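Local coordinates for type IV pilus biogenesis protein PilB (Streptococcus sanguinis, PDB 7B7P) that serves as a bimodular minor pilin of type IV pili with a direct role in adhesion, carrying a metal-binding von Willebrand factor A-like module, at residues Tyr67-Lys71 against Gln72-Trp76; Val167-Ser171 against Gly172-Trp176; Gly113-Pro116 against Asp117-Asn120; Phe230-Leu233 against Asp234-Thr237; Asp340-Thr343 against Arg344-Ile348. One frame throughout, in Å; residues are numbered along the deposited sequence.

Contact 1: residues Tyr67-Lys71 against Gln72-Trp76; sequences YVWNK and QKQDW
Trp69 and Trp76 meet where the loop between strands 64-67 and 79-80 doubles back, their rings oblique with planes 59° apart. The six-membered ring of Trp69 brings CE3 and CZ3 over one face of the Trp76 indole; Trp69 CE3 lies 3.6 Å from Trp76 CE2. Trp69 reaches this place because CG stands opposite the amide nitrogen (chi1 -176°), which swings the ring back over the returning chain, where the backbone N of Asp75 sits over one of its faces. Farther out, the Gln74 amide is turned 79° to the Trp69 ring, with NE2 3.9 Å from Trp69 CZ2. A single bridge pairs Trp69 with Trp76, flanked by Asn70 N donating to Asp75 O at 2.8 Å and by a backbone bond of Val68 with Asp77; Trp76 CA makes a CH...O contact of 3.2 Å with Val68 O. Within the turn Asn70 OD1 receives weak bonds from Lys73 N at 3.3 Å and, doubtfully, from Lys73 NZ, which also faces Asn70 ND2. Asp75 forms a salt bridge with Lys45, and Trp76 NE1 donates to Trp52 O. Since the Lys73 bonds are weak, closure between these segments rests mainly on the aromatic pair and one good backbone bond.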
loop_
_atom_site.group_PDB
_atom_site.type_symbol
_atom_site.label_atom_id
_atom_site.label_comp_id
_atom_site.label_asym_id
_atom_site.label_seq_id
_atom_site.Cartn_x
_atom_site.Cartn_y
_atom_site.Cartn_z
ATOM N N TYR A 67 10.960 -28.874 -4.127
ATOM C CA TYR A 67 9.891 -29.284 -3.213
ATOM C C TYR A 67 8.569 -28.797 -3.788
ATOM O O TYR A 67 8.254 -27.608 -3.715
ATOM C CB TYR A 67 10.116 -28.714 -1.818
ATOM C CG TYR A 67 11.513 -28.894 -1.282
ATOM C CD1 TYR A 67 12.536 -28.037 -1.661
ATOM C CD2 TYR A 67 11.810 -29.917 -0.389
ATOM C CE1 TYR A 67 13.815 -28.191 -1.174
ATOM C CE2 TYR A 67 13.088 -30.081 0.109
ATOM C CZ TYR A 67 14.087 -29.210 -0.284
ATOM O OH TYR A 67 15.369 -29.354 0.201
ATOM N N VAL A 68 7.783 -29.719 -4.356
ATOM C CA VAL A 68 6.556 -29.382 -5.078
ATOM C C VAL A 68 5.352 -29.589 -4.167
ATOM O O VAL A 68 5.307 -30.546 -3.384
ATOM C CB VAL A 68 6.426 -30.213 -6.369
ATOM C CG1 VAL A 68 5.244 -29.731 -7.196
ATOM C CG2 VAL A 68 7.714 -30.138 -7.177
ATOM N N TRP A 69 4.367 -28.694 -4.275
ATOM C CA TRP A 69 3.205 -28.730 -3.392
ATOM C C TRP A 69 2.252 -29.852 -3.786
ATOM O O TRP A 69 1.845 -29.958 -4.949
ATOM C CB TRP A 69 2.459 -27.396 -3.409
ATOM C CG TRP A 69 1.305 -27.379 -2.439
ATOM C CD1 TRP A 69 -0.021 -27.184 -2.729
ATOM C CD2 TRP A 69 1.379 -27.587 -1.021
ATOM N NE1 TRP A 69 -0.772 -27.250 -1.577
ATOM C CE2 TRP A 69 0.062 -27.497 -0.516
ATOM C CE3 TRP A 69 2.433 -27.826 -0.130
ATOM C CZ2 TRP A 69 -0.225 -27.636 0.839
ATOM C CZ3 TRP A 69 2.145 -27.967 1.214
ATOM C CH2 TRP A 69 0.827 -27.870 1.686
ATOM N N ASN A 70 1.869 -30.665 -2.795
ATOM C CA ASN A 70 1.049 -31.850 -3.033
ATOM C C ASN A 70 -0.436 -31.519 -3.093
ATOM O O ASN A 70 -1.131 -31.933 -4.028
ATOM C CB ASN A 70 1.300 -32.885 -1.939
ATOM C CG ASN A 70 1.234 -34.298 -2.460
ATOM O OD1 ASN A 70 0.272 -34.686 -3.132
ATOM N ND2 ASN A 70 2.270 -35.078 -2.170
ATOM N N LYS A 71 -0.935 -30.805 -2.078
ATOM C CA LYS A 71 -2.335 -30.421 -1.912
ATOM C C LYS A 71 -3.196 -31.618 -1.523
ATOM O O LYS A 71 -3.921 -31.561 -0.524
ATOM C CB LYS A 71 -2.888 -29.745 -3.174
ATOM C CG LYS A 71 -4.169 -28.959 -2.936
ATOM C CD LYS A 71 -4.958 -28.748 -4.219
ATOM C CE LYS A 71 -4.792 -29.907 -5.188
ATOM N NZ LYS A 71 -5.520 -29.644 -6.454
ATOM N N GLN A 72 -3.131 -32.706 -2.295
ATOM C CA GLN A 72 -3.926 -33.879 -1.953
ATOM C C GLN A 72 -3.303 -34.687 -0.819
ATOM O O GLN A 72 -4.035 -35.260 -0.006
ATOM C CB GLN A 72 -4.149 -34.747 -3.192
ATOM C CG GLN A 72 -5.246 -34.219 -4.122
ATOM C CD GLN A 72 -6.606 -34.860 -3.861
ATOM O OE1 GLN A 72 -6.870 -35.986 -4.297
ATOM N NE2 GLN A 72 -7.481 -34.138 -3.160
ATOM N N LYS A 73 -1.976 -34.741 -0.737
ATOM C CA LYS A 73 -1.310 -35.245 0.459
ATOM C C LYS A 73 -0.875 -34.125 1.398
ATOM O O LYS A 73 -0.421 -34.410 2.514
ATOM C CB LYS A 73 -0.097 -36.122 0.087
ATOM C CG LYS A 73 -0.412 -37.627 0.081
ATOM C CD LYS A 73 0.793 -38.537 -0.188
ATOM C CE LYS A 73 1.735 -37.984 -1.241
ATOM N NZ LYS A 73 1.107 -37.901 -2.591
ATOM N N GLN A 74 -1.028 -32.869 0.976
ATOM C CA GLN A 74 -0.688 -31.681 1.765
ATOM C C GLN A 74 0.728 -31.778 2.337
ATOM O O GLN A 74 0.961 -31.656 3.543
ATOM C CB GLN A 74 -1.722 -31.441 2.870
ATOM C CG GLN A 74 -3.061 -30.904 2.363
ATOM C CD GLN A 74 -3.219 -29.411 2.576
ATOM O OE1 GLN A 74 -2.773 -28.867 3.588
ATOM N NE2 GLN A 74 -3.865 -28.739 1.625
ATOM N N ASP A 75 1.679 -31.993 1.433
ATOM C CA ASP A 75 3.095 -32.053 1.779
ATOM C C ASP A 75 3.906 -31.694 0.532
ATOM O O ASP A 75 3.360 -31.170 -0.446
ATOM C CB ASP A 75 3.448 -33.438 2.352
ATOM C CG ASP A 75 4.767 -33.439 3.098
ATOM O OD1 ASP A 75 4.922 -32.620 4.030
ATOM O OD2 ASP A 75 5.650 -34.251 2.748
ATOM N N TRP A 76 5.210 -31.981 0.565
ATOM C CA TRP A 76 6.118 -31.657 -0.525
ATOM C C TRP A 76 6.756 -32.921 -1.084
ATOM O O TRP A 76 7.102 -33.847 -0.337
ATOM C CB TRP A 76 7.192 -30.662 -0.061
ATOM C CG TRP A 76 6.615 -29.303 0.179
ATOM C CD1 TRP A 76 6.206 -28.407 -0.768
ATOM C CD2 TRP A 76 6.332 -28.702 1.447
ATOM N NE1 TRP A 76 5.706 -27.278 -0.167
ATOM C CE2 TRP A 76 5.772 -27.434 1.193
ATOM C CE3 TRP A 76 6.503 -29.108 2.771
ATOM C CZ2 TRP A 76 5.386 -26.570 2.215
ATOM C CZ3 TRP A 76 6.120 -28.252 3.782
ATOM C CH2 TRP A 76 5.562 -27.000 3.499
#

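Contact 2: residues Val167-Ser171 against Gly172-Trp176; sequences VFDTS and GSMDW
Leaving strand 162-169, the backbone turns at Ser171 into a short 3-10 segment, 172-175, whose first turn is closed by Met174 N donating to Ser171 O at 3.0 Å. Asp169, Ser171 and Ser173 match the Asp-x-Ser-x-Ser sequence of a MIDAS, the metal-ion-dependent adhesion site of von Willebrand factor A domains. Asp169 OD1 is gripped twice by Ser171: the backbone N arrives nearly along the C-O axis at 2.8 Å, completing an Asx turn, and the hydroxyl OG donates at 2.9 Å on the syn side, 21° out of the carboxylate plane. With chi1 of 67°, Ser171 OG lies between its own N and carbonyl carbon, which directs it to Asp169 OD1. The other carboxylate oxygen, OD2, is held by Thr283 OG1 and Asp284 N, so both ends of the group are fixed. Ser173, a magnesium ligand together with Asp284, has its side chain about 3 Å from a magnesium ion at the nearest atoms; its OG comes unusually close to Asp284 OD2, so a hydrogen bond there is doubtful. Met174 packs against Met192 and Leu195 of helix 191-209. Bent at chi2 and chi3, its chain curls back until Met174 CE rests 3.4 Å from Asp169 O.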
loop_
_atom_site.group_PDB
_atom_site.type_symbol
_atom_site.label_atom_id
_atom_site.label_comp_id
_atom_site.label_asym_id
_atom_site.label_seq_id
_atom_site.Cartn_x
_atom_site.Cartn_y
_atom_site.Cartn_z
ATOM N N VAL A 167 -11.265 9.085 2.585
ATOM C CA VAL A 167 -11.492 10.205 3.487
ATOM C C VAL A 167 -11.230 11.474 2.694
ATOM O O VAL A 167 -10.072 11.849 2.470
ATOM C CB VAL A 167 -10.617 10.125 4.744
ATOM C CG1 VAL A 167 -10.776 11.375 5.601
ATOM C CG2 VAL A 167 -10.989 8.890 5.523
ATOM N N PHE A 168 -12.305 12.149 2.278
ATOM C CA PHE A 168 -12.235 13.175 1.250
ATOM C C PHE A 168 -12.573 14.546 1.818
ATOM O O PHE A 168 -13.632 14.732 2.419
ATOM C CB PHE A 168 -13.177 12.847 0.086
ATOM C CG PHE A 168 -12.718 11.703 -0.794
ATOM C CD1 PHE A 168 -11.458 11.148 -0.669
ATOM C CD2 PHE A 168 -13.564 11.204 -1.777
ATOM C CE1 PHE A 168 -11.051 10.103 -1.488
ATOM C CE2 PHE A 168 -13.172 10.174 -2.593
ATOM C CZ PHE A 168 -11.915 9.622 -2.460
ATOM N N ASP A 169 -11.676 15.502 1.594
ATOM C CA ASP A 169 -11.920 16.898 1.902
ATOM C C ASP A 169 -13.135 17.395 1.110
ATOM O O ASP A 169 -13.199 17.245 -0.114
ATOM C CB ASP A 169 -10.645 17.684 1.559
ATOM C CG ASP A 169 -10.673 19.150 1.987
ATOM O OD1 ASP A 169 -11.737 19.801 2.038
ATOM O OD2 ASP A 169 -9.572 19.695 2.218
ATOM N N THR A 170 -14.124 17.945 1.822
ATOM C CA THR A 170 -15.320 18.526 1.220
ATOM C C THR A 170 -15.471 19.989 1.607
ATOM O O THR A 170 -16.586 20.504 1.665
ATOM C CB THR A 170 -16.599 17.754 1.590
ATOM O OG1 THR A 170 -16.904 17.913 2.987
ATOM C CG2 THR A 170 -16.502 16.270 1.266
ATOM N N SER A 171 -14.361 20.685 1.836
ATOM C CA SER A 171 -14.442 22.100 2.167
ATOM C C SER A 171 -14.948 22.931 0.969
ATOM O O SER A 171 -15.037 22.462 -0.170
ATOM C CB SER A 171 -13.084 22.610 2.644
ATOM O OG SER A 171 -12.134 22.595 1.605
ATOM N N GLY A 172 -15.266 24.201 1.247
ATOM C CA GLY A 172 -15.836 25.063 0.224
ATOM C C GLY A 172 -14.915 25.299 -0.958
ATOM O O GLY A 172 -15.381 25.467 -2.089
ATOM N N SER A 173 -13.601 25.298 -0.724
ATOM C CA SER A 173 -12.644 25.440 -1.817
ATOM C C SER A 173 -12.831 24.372 -2.898
ATOM O O SER A 173 -12.394 24.566 -4.041
ATOM C CB SER A 173 -11.211 25.391 -1.249
ATOM O OG SER A 173 -10.888 24.078 -0.802
ATOM N N MET A 174 -13.461 23.245 -2.569
ATOM C CA MET A 174 -13.611 22.176 -3.552
ATOM C C MET A 174 -14.657 22.493 -4.631
ATOM O O MET A 174 -14.846 21.678 -5.542
ATOM C CB MET A 174 -13.958 20.864 -2.851
ATOM C CG MET A 174 -12.832 20.302 -2.006
ATOM S SD MET A 174 -11.547 19.528 -2.966
ATOM C CE MET A 174 -12.284 17.939 -3.336
ATOM N N ASP A 175 -15.317 23.654 -4.557
ATOM C CA ASP A 175 -16.153 24.135 -5.646
ATOM C C ASP A 175 -15.382 24.915 -6.694
ATOM O O ASP A 175 -15.926 25.159 -7.772
ATOM C CB ASP A 175 -17.269 25.040 -5.126
ATOM C CG ASP A 175 -18.565 24.317 -4.969
ATOM O OD1 ASP A 175 -18.758 23.266 -5.643
ATOM O OD2 ASP A 175 -19.377 24.799 -4.154
ATOM N N TRP A 176 -14.165 25.357 -6.393
ATOM C CA TRP A 176 -13.378 26.065 -7.388
ATOM C C TRP A 176 -12.683 25.072 -8.313
ATOM O O TRP A 176 -12.711 23.860 -8.092
ATOM C CB TRP A 176 -12.342 26.972 -6.732
ATOM C CG TRP A 176 -12.828 27.727 -5.563
ATOM C CD1 TRP A 176 -14.083 28.248 -5.368
ATOM C CD2 TRP A 176 -12.057 28.088 -4.412
ATOM N NE1 TRP A 176 -14.141 28.897 -4.156
ATOM C CE2 TRP A 176 -12.909 28.813 -3.549
ATOM C CE3 TRP A 176 -10.730 27.854 -4.018
ATOM C CZ2 TRP A 176 -12.474 29.305 -2.313
ATOM C CZ3 TRP A 176 -10.298 28.354 -2.799
ATOM C CH2 TRP A 176 -11.168 29.072 -1.961
#

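Contact 3: residues Gly113-Pro116 against Asp117-Asn120; sequences GKYP and DTNN
Tyr115 O takes two bonds from Thr118, a strong one from the backbone and a weak one from the hydroxyl. Thr118 N approaches nearly head-on to the carbonyl at 2.7 Å, with an N-H...O angle of 167°, whereas Thr118 OG1 is 3.5 Å from the same oxygen. The threonine hydroxyl stands beside its own backbone N (chi1 -36°), which turns it back toward Tyr115. The two side chains then run side by side in the same direction, Thr118 OG1 coming within 3.6 Å of Tyr115 CD2 at an oblique angle to the ring. Over one face of that ring lies Pro116 CG, 3.7 Å above the plane and displaced toward the rim; Met89 touches both residues. A second bond closes the wider loop: Tyr115 N donates to Asn120 O at 3.3 Å, the donor tilted 27° from the carbonyl plane, and Lys114 CA adds a CH...O contact of 3.4 Å to this oxygen. Beyond the loop, Tyr115 OH takes a weak bond from Arg8 NE. Thr118 N to Tyr115 O is the i+3 to i bond of a beta turn, here of irregular backbone geometry and nested within the wider loop that links strands 104-112 and 124-130.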
loop_
_atom_site.group_PDB
_atom_site.type_symbol
_atom_site.label_atom_id
_atom_site.label_comp_id
_atom_site.label_asym_id
_atom_site.label_seq_id
_atom_site.Cartn_x
_atom_site.Cartn_y
_atom_site.Cartn_z
ATOM N N GLY A 113 30.446 -23.765 -8.393
ATOM C CA GLY A 113 31.039 -24.725 -7.481
ATOM C C GLY A 113 32.430 -25.127 -7.933
ATOM O O GLY A 113 32.678 -25.261 -9.135
ATOM N N LYS A 114 33.354 -25.304 -6.992
ATOM C CA LYS A 114 34.728 -25.657 -7.318
ATOM C C LYS A 114 34.930 -27.166 -7.234
ATOM O O LYS A 114 34.358 -27.844 -6.377
ATOM C CB LYS A 114 35.716 -24.931 -6.400
ATOM C CG LYS A 114 36.004 -23.489 -6.817
ATOM C CD LYS A 114 35.437 -22.477 -5.826
ATOM C CE LYS A 114 35.233 -21.111 -6.487
ATOM N NZ LYS A 114 34.189 -20.306 -5.797
ATOM N N TYR A 115 35.774 -27.671 -8.131
ATOM C CA TYR A 115 35.937 -29.113 -8.355
ATOM C C TYR A 115 36.603 -29.791 -7.155
ATOM O O TYR A 115 37.653 -29.320 -6.703
ATOM C CB TYR A 115 36.774 -29.297 -9.631
ATOM C CG TYR A 115 36.800 -30.685 -10.219
ATOM C CD1 TYR A 115 35.629 -31.391 -10.452
ATOM C CD2 TYR A 115 38.003 -31.281 -10.567
ATOM C CE1 TYR A 115 35.658 -32.669 -10.973
ATOM C CE2 TYR A 115 38.040 -32.552 -11.111
ATOM C CZ TYR A 115 36.863 -33.244 -11.313
ATOM O OH TYR A 115 36.882 -34.514 -11.849
ATOM N N PRO A 116 36.037 -30.953 -6.636
ATOM C CA PRO A 116 36.545 -31.623 -5.422
ATOM C C PRO A 116 37.528 -30.889 -4.517
ATOM O O PRO A 116 37.105 -30.200 -3.580
ATOM C CB PRO A 116 37.164 -32.894 -6.022
ATOM C CG PRO A 116 36.163 -33.217 -7.222
ATOM C CD PRO A 116 35.296 -31.949 -7.421
ATOM N N ASP A 117 38.828 -31.065 -4.744
ATOM C CA ASP A 117 39.854 -30.309 -4.028
ATOM C C ASP A 117 40.806 -29.666 -5.028
ATOM O O ASP A 117 42.030 -29.807 -4.969
ATOM C CB ASP A 117 40.578 -31.183 -3.002
ATOM C CG ASP A 117 39.952 -31.084 -1.614
ATOM O OD1 ASP A 117 39.801 -29.950 -1.114
ATOM O OD2 ASP A 117 39.597 -32.134 -1.032
ATOM N N THR A 118 40.208 -28.969 -5.993
ATOM C CA THR A 118 40.884 -28.027 -6.876
ATOM C C THR A 118 40.362 -26.628 -6.552
ATOM O O THR A 118 39.733 -26.425 -5.507
ATOM C CB THR A 118 40.636 -28.389 -8.347
ATOM O OG1 THR A 118 40.592 -29.813 -8.484
ATOM C CG2 THR A 118 41.735 -27.841 -9.256
ATOM N N ASN A 119 40.612 -25.656 -7.429
ATOM C CA ASN A 119 40.001 -24.336 -7.315
ATOM C C ASN A 119 39.446 -23.900 -8.662
ATOM O O ASN A 119 39.266 -22.703 -8.923
ATOM C CB ASN A 119 40.994 -23.313 -6.767
ATOM C CG ASN A 119 41.653 -23.782 -5.489
ATOM O OD1 ASN A 119 40.975 -24.068 -4.502
ATOM N ND2 ASN A 119 42.977 -23.867 -5.499
ATOM N N ASN A 120 39.184 -24.883 -9.521
ATOM C CA ASN A 120 38.597 -24.680 -10.840
ATOM C C ASN A 120 37.097 -24.429 -10.694
ATOM O O ASN A 120 36.340 -25.344 -10.349
ATOM C CB ASN A 120 38.864 -25.909 -11.700
ATOM C CG ASN A 120 39.060 -25.572 -13.152
ATOM O OD1 ASN A 120 39.571 -24.506 -13.495
ATOM N ND2 ASN A 120 38.670 -26.489 -14.021
#

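Contact 4: residues Phe230-Leu233 against Asp234-Thr237; sequences FSNL and DNGT
Three hydrogen bonds fold Asp234-Gly236 back on Asn232 and Leu233, two between backbone groups and one to a side chain. The backbone pair are successive 3-10-type turns: Asn235 N donates to Asn232 O at 3.2 Å, and Gly236 N to Leu233 O at 2.9 Å. In both, the donor stands well above the carbonyl plane, as far as 69° out of it for Leu233 O.

The side-chain bond runs from Asp234 N to Asn232 OD1, 3.0 Å long, and makes an Asx turn with the donor above the amide plane. Asn232 extends CG away from its own N (chi1 -167°), which carries the amide forward over the start of the turn and lets its oxygen take up an N-H there. Asp234 crosses this amide, the carboxylate and amide planes 38° apart, with CB 3.6 Å from Asn232 OD1; the carboxylate itself is engaged by Asn211 N. Asn235 ND2 passes 4.0 Å from Asn232 CB.

Apolar contact is directed inward instead. Leu233 leaves the turn toward Ile212 and Val214 of strand 212-219 and toward Ile203 and Leu206 of helix 191-209, joining this strand end to the core of the von Willebrand factor A-like module. Polar groups therefore tie the turn together locally, the leucine seats it in the hydrophobic core, and the Asn232 amide satisfies a backbone N-H as the chain passes from strand 230-232 toward helix 238-245.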
loop_
_atom_site.group_PDB
_atom_site.type_symbol
_atom_site.label_atom_id
_atom_site.label_comp_id
_atom_site.label_asym_id
_atom_site.label_seq_id
_atom_site.Cartn_x
_atom_site.Cartn_y
_atom_site.Cartn_z
ATOM N N PHE A 230 -19.094 -0.731 5.074
ATOM C CA PHE A 230 -18.172 -1.118 4.009
ATOM C C PHE A 230 -18.871 -1.981 2.961
ATOM O O PHE A 230 -19.374 -3.065 3.281
ATOM C CB PHE A 230 -16.977 -1.868 4.595
ATOM C CG PHE A 230 -15.978 -0.975 5.265
ATOM C CD1 PHE A 230 -16.277 -0.355 6.479
ATOM C CD2 PHE A 230 -14.745 -0.735 4.677
ATOM C CE1 PHE A 230 -15.352 0.485 7.102
ATOM C CE2 PHE A 230 -13.804 0.106 5.293
ATOM C CZ PHE A 230 -14.115 0.718 6.509
ATOM N N SER A 231 -18.883 -1.510 1.708
ATOM C CA SER A 231 -19.354 -2.311 0.577
ATOM C C SER A 231 -18.249 -3.236 0.094
ATOM O O SER A 231 -17.149 -2.777 -0.229
ATOM C CB SER A 231 -19.790 -1.429 -0.598
ATOM O OG SER A 231 -20.561 -0.312 -0.204
ATOM N N ASN A 232 -18.541 -4.533 0.021
ATOM C CA ASN A 232 -17.674 -5.436 -0.724
ATOM C C ASN A 232 -17.926 -5.231 -2.213
ATOM O O ASN A 232 -19.072 -5.291 -2.670
ATOM C CB ASN A 232 -17.924 -6.891 -0.334
ATOM C CG ASN A 232 -16.835 -7.824 -0.837
ATOM O OD1 ASN A 232 -16.137 -7.523 -1.809
ATOM N ND2 ASN A 232 -16.690 -8.968 -0.183
ATOM N N LEU A 233 -16.859 -4.964 -2.966
ATOM C CA LEU A 233 -17.026 -4.702 -4.391
ATOM C C LEU A 233 -17.344 -5.965 -5.184
ATOM O O LEU A 233 -17.919 -5.863 -6.272
ATOM C CB LEU A 233 -15.777 -4.026 -4.956
ATOM C CG LEU A 233 -15.268 -2.805 -4.190
ATOM C CD1 LEU A 233 -13.931 -2.370 -4.749
ATOM C CD2 LEU A 233 -16.273 -1.671 -4.235
ATOM N N ASP A 234 -16.992 -7.147 -4.663
ATOM C CA ASP A 234 -17.353 -8.395 -5.329
ATOM C C ASP A 234 -18.857 -8.625 -5.347
ATOM O O ASP A 234 -19.334 -9.475 -6.108
ATOM C CB ASP A 234 -16.660 -9.581 -4.661
ATOM C CG ASP A 234 -15.149 -9.525 -4.800
ATOM O OD1 ASP A 234 -14.640 -8.542 -5.386
ATOM O OD2 ASP A 234 -14.468 -10.467 -4.333
ATOM N N ASN A 235 -19.610 -7.897 -4.525
ATOM C CA ASN A 235 -21.063 -7.915 -4.559
ATOM C C ASN A 235 -21.631 -6.710 -5.283
ATOM O O ASN A 235 -22.846 -6.500 -5.251
ATOM C CB ASN A 235 -21.650 -7.971 -3.142
ATOM C CG ASN A 235 -21.018 -9.052 -2.271
ATOM O OD1 ASN A 235 -20.293 -9.931 -2.754
ATOM N ND2 ASN A 235 -21.308 -8.999 -0.973
ATOM N N GLY A 236 -20.787 -5.895 -5.907
ATOM C CA GLY A 236 -21.312 -4.753 -6.622
ATOM C C GLY A 236 -20.595 -3.435 -6.419
ATOM O O GLY A 236 -20.660 -2.823 -5.345
ATOM N N THR A 237 -19.901 -3.000 -7.475
ATOM C CA THR A 237 -19.425 -1.628 -7.613
ATOM C C THR A 237 -20.557 -0.618 -7.488
ATOM O O THR A 237 -20.299 0.567 -7.249
ATOM C CB THR A 237 -18.749 -1.448 -8.975
ATOM O OG1 THR A 237 -19.758 -1.304 -9.984
ATOM C CG2 THR A 237 -17.900 -2.664 -9.311
#

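Contact 5: residues Asp340-Thr343 against Arg344-Ile348; sequences DSIT and RENSI
Ser341 and Arg344 meet on one side of the first turn of helix 341-358, the arginine doubling back toward the N-terminal end. A bend at chi3 (65°) brings the guanidinium back toward Ser341, with Ser341 O over one face, 4.2 Å above its centre. Arg344 NH2 donates to Ser341 OG at 2.9 Å; the hydroxyl lies 24° out of the guanidinium plane and the bond is bent, 144° at the hydrogen. Ile342 and Asn346, one turn apart, instead lie side by side and point the same way, Ile342 CG2 being 3.5 Å from Asn346 ND2. Asp340 is the N-cap: its OD2 takes Thr343 N at 3.0 Å from above the carboxylate plane and Thr343 OG1 on the anti lone pair at 2.5 Å. Regular i+4 to i bonds follow, among them Glu345 N to Ser341 O at 3.0 Å and Ser347 N to Thr343 O at 2.9 Å. Outside this turn, Glu345 pairs with Arg386 and Ser347 OG bonds to Ala289 O. With one carboxylate oxygen accepting twice, the cap occupies an N-H at the helix start, and its negative charge would probably interact favourably with the positive end of the helix dipole.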
loop_
_atom_site.group_PDB
_atom_site.type_symbol
_atom_site.label_atom_id
_atom_site.label_comp_id
_atom_site.label_asym_id
_atom_site.label_seq_id
_atom_site.Cartn_x
_atom_site.Cartn_y
_atom_site.Cartn_z
ATOM N N ASP A 340 -3.038 31.925 10.642
ATOM C CA ASP A 340 -2.519 31.872 12.008
ATOM C C ASP A 340 -1.693 30.597 12.217
ATOM O O ASP A 340 -2.241 29.488 12.204
ATOM C CB ASP A 340 -3.691 31.939 12.977
ATOM C CG ASP A 340 -3.262 31.833 14.413
ATOM O OD1 ASP A 340 -2.580 32.763 14.895
ATOM O OD2 ASP A 340 -3.628 30.827 15.060
ATOM N N SER A 341 -0.379 30.763 12.437
ATOM C CA SER A 341 0.533 29.628 12.589
ATOM C C SER A 341 0.083 28.638 13.660
ATOM O O SER A 341 0.199 27.422 13.465
ATOM C CB SER A 341 1.949 30.118 12.916
ATOM O OG SER A 341 2.726 30.261 11.728
ATOM N N ILE A 342 -0.435 29.135 14.792
ATOM C CA ILE A 342 -0.822 28.257 15.904
ATOM C C ILE A 342 -1.963 27.340 15.499
ATOM O O ILE A 342 -1.932 26.125 15.745
ATOM C CB ILE A 342 -1.216 29.085 17.138
ATOM C CG1 ILE A 342 0.005 29.793 17.722
ATOM C CG2 ILE A 342 -1.884 28.198 18.173
ATOM C CD1 ILE A 342 0.942 28.895 18.425
ATOM N N THR A 343 -3.015 27.914 14.912
ATOM C CA THR A 343 -4.150 27.098 14.499
ATOM C C THR A 343 -3.725 26.032 13.498
ATOM O O THR A 343 -4.239 24.907 13.520
ATOM C CB THR A 343 -5.237 27.987 13.907
ATOM O OG1 THR A 343 -5.461 29.094 14.785
ATOM C CG2 THR A 343 -6.540 27.197 13.684
ATOM N N ARG A 344 -2.796 26.372 12.598
ATOM C CA ARG A 344 -2.360 25.395 11.616
ATOM C C ARG A 344 -1.646 24.254 12.319
ATOM O O ARG A 344 -1.981 23.079 12.125
ATOM C CB ARG A 344 -1.465 26.066 10.561
ATOM C CG ARG A 344 -0.913 25.106 9.496
ATOM C CD ARG A 344 0.042 25.781 8.502
ATOM N NE ARG A 344 1.270 26.272 9.124
ATOM C CZ ARG A 344 1.492 27.549 9.421
ATOM N NH1 ARG A 344 0.563 28.469 9.162
ATOM N NH2 ARG A 344 2.630 27.910 9.983
ATOM N N GLU A 345 -0.697 24.600 13.188
ATOM C CA GLU A 345 -0.016 23.619 14.018
ATOM C C GLU A 345 -1.003 22.751 14.808
ATOM O O GLU A 345 -0.852 21.526 14.849
ATOM C CB GLU A 345 0.970 24.342 14.950
ATOM C CG GLU A 345 1.551 23.455 16.048
ATOM C CD GLU A 345 2.237 22.183 15.507
ATOM O OE1 GLU A 345 2.790 22.219 14.377
ATOM O OE2 GLU A 345 2.223 21.148 16.217
ATOM N N ASN A 346 -2.033 23.354 15.418
ATOM C CA ASN A 346 -2.984 22.554 16.203
ATOM C C ASN A 346 -3.814 21.627 15.317
ATOM O O ASN A 346 -4.199 20.525 15.738
ATOM C CB ASN A 346 -3.928 23.461 17.020
ATOM C CG ASN A 346 -3.226 24.149 18.198
ATOM O OD1 ASN A 346 -2.215 23.669 18.690
ATOM N ND2 ASN A 346 -3.767 25.266 18.645
ATOM N N SER A 347 -4.126 22.067 14.100
ATOM C CA SER A 347 -4.887 21.235 13.174
ATOM C C SER A 347 -4.076 20.031 12.711
ATOM O O SER A 347 -4.619 18.931 12.541
ATOM C CB SER A 347 -5.339 22.086 11.989
ATOM O OG SER A 347 -6.154 21.315 11.132
ATOM N N ILE A 348 -2.783 20.228 12.475
ATOM C CA ILE A 348 -1.933 19.129 12.053
ATOM C C ILE A 348 -1.688 18.176 13.217
ATOM O O ILE A 348 -1.666 16.955 13.042
ATOM C CB ILE A 348 -0.621 19.691 11.468
ATOM C CG1 ILE A 348 -0.897 20.344 10.106
ATOM C CG2 ILE A 348 0.443 18.605 11.326
ATOM C CD1 ILE A 348 0.286 21.095 9.517
#

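From the N terminus, contact 1 closes the loop between strands 64-67 and 79-80, and contact 3 the loop between strands 104-112 and 124-130; their nearest atoms are about 18 Å apart. Contact 2 follows at the end of strand 162-169, and contact 4 turns the chain from strand 230-232 toward helix 238-245. These two reach the same mixed sheet, their centres 26 Å apart. Contact 5 starts helix 341-358, its centre 19 Å from that of contact 2 and on the same side of the chain's centre. All five are local and in series, so none nests within or crosses another. Contacts 1 and 3 lie across the chain's centre from contact 2.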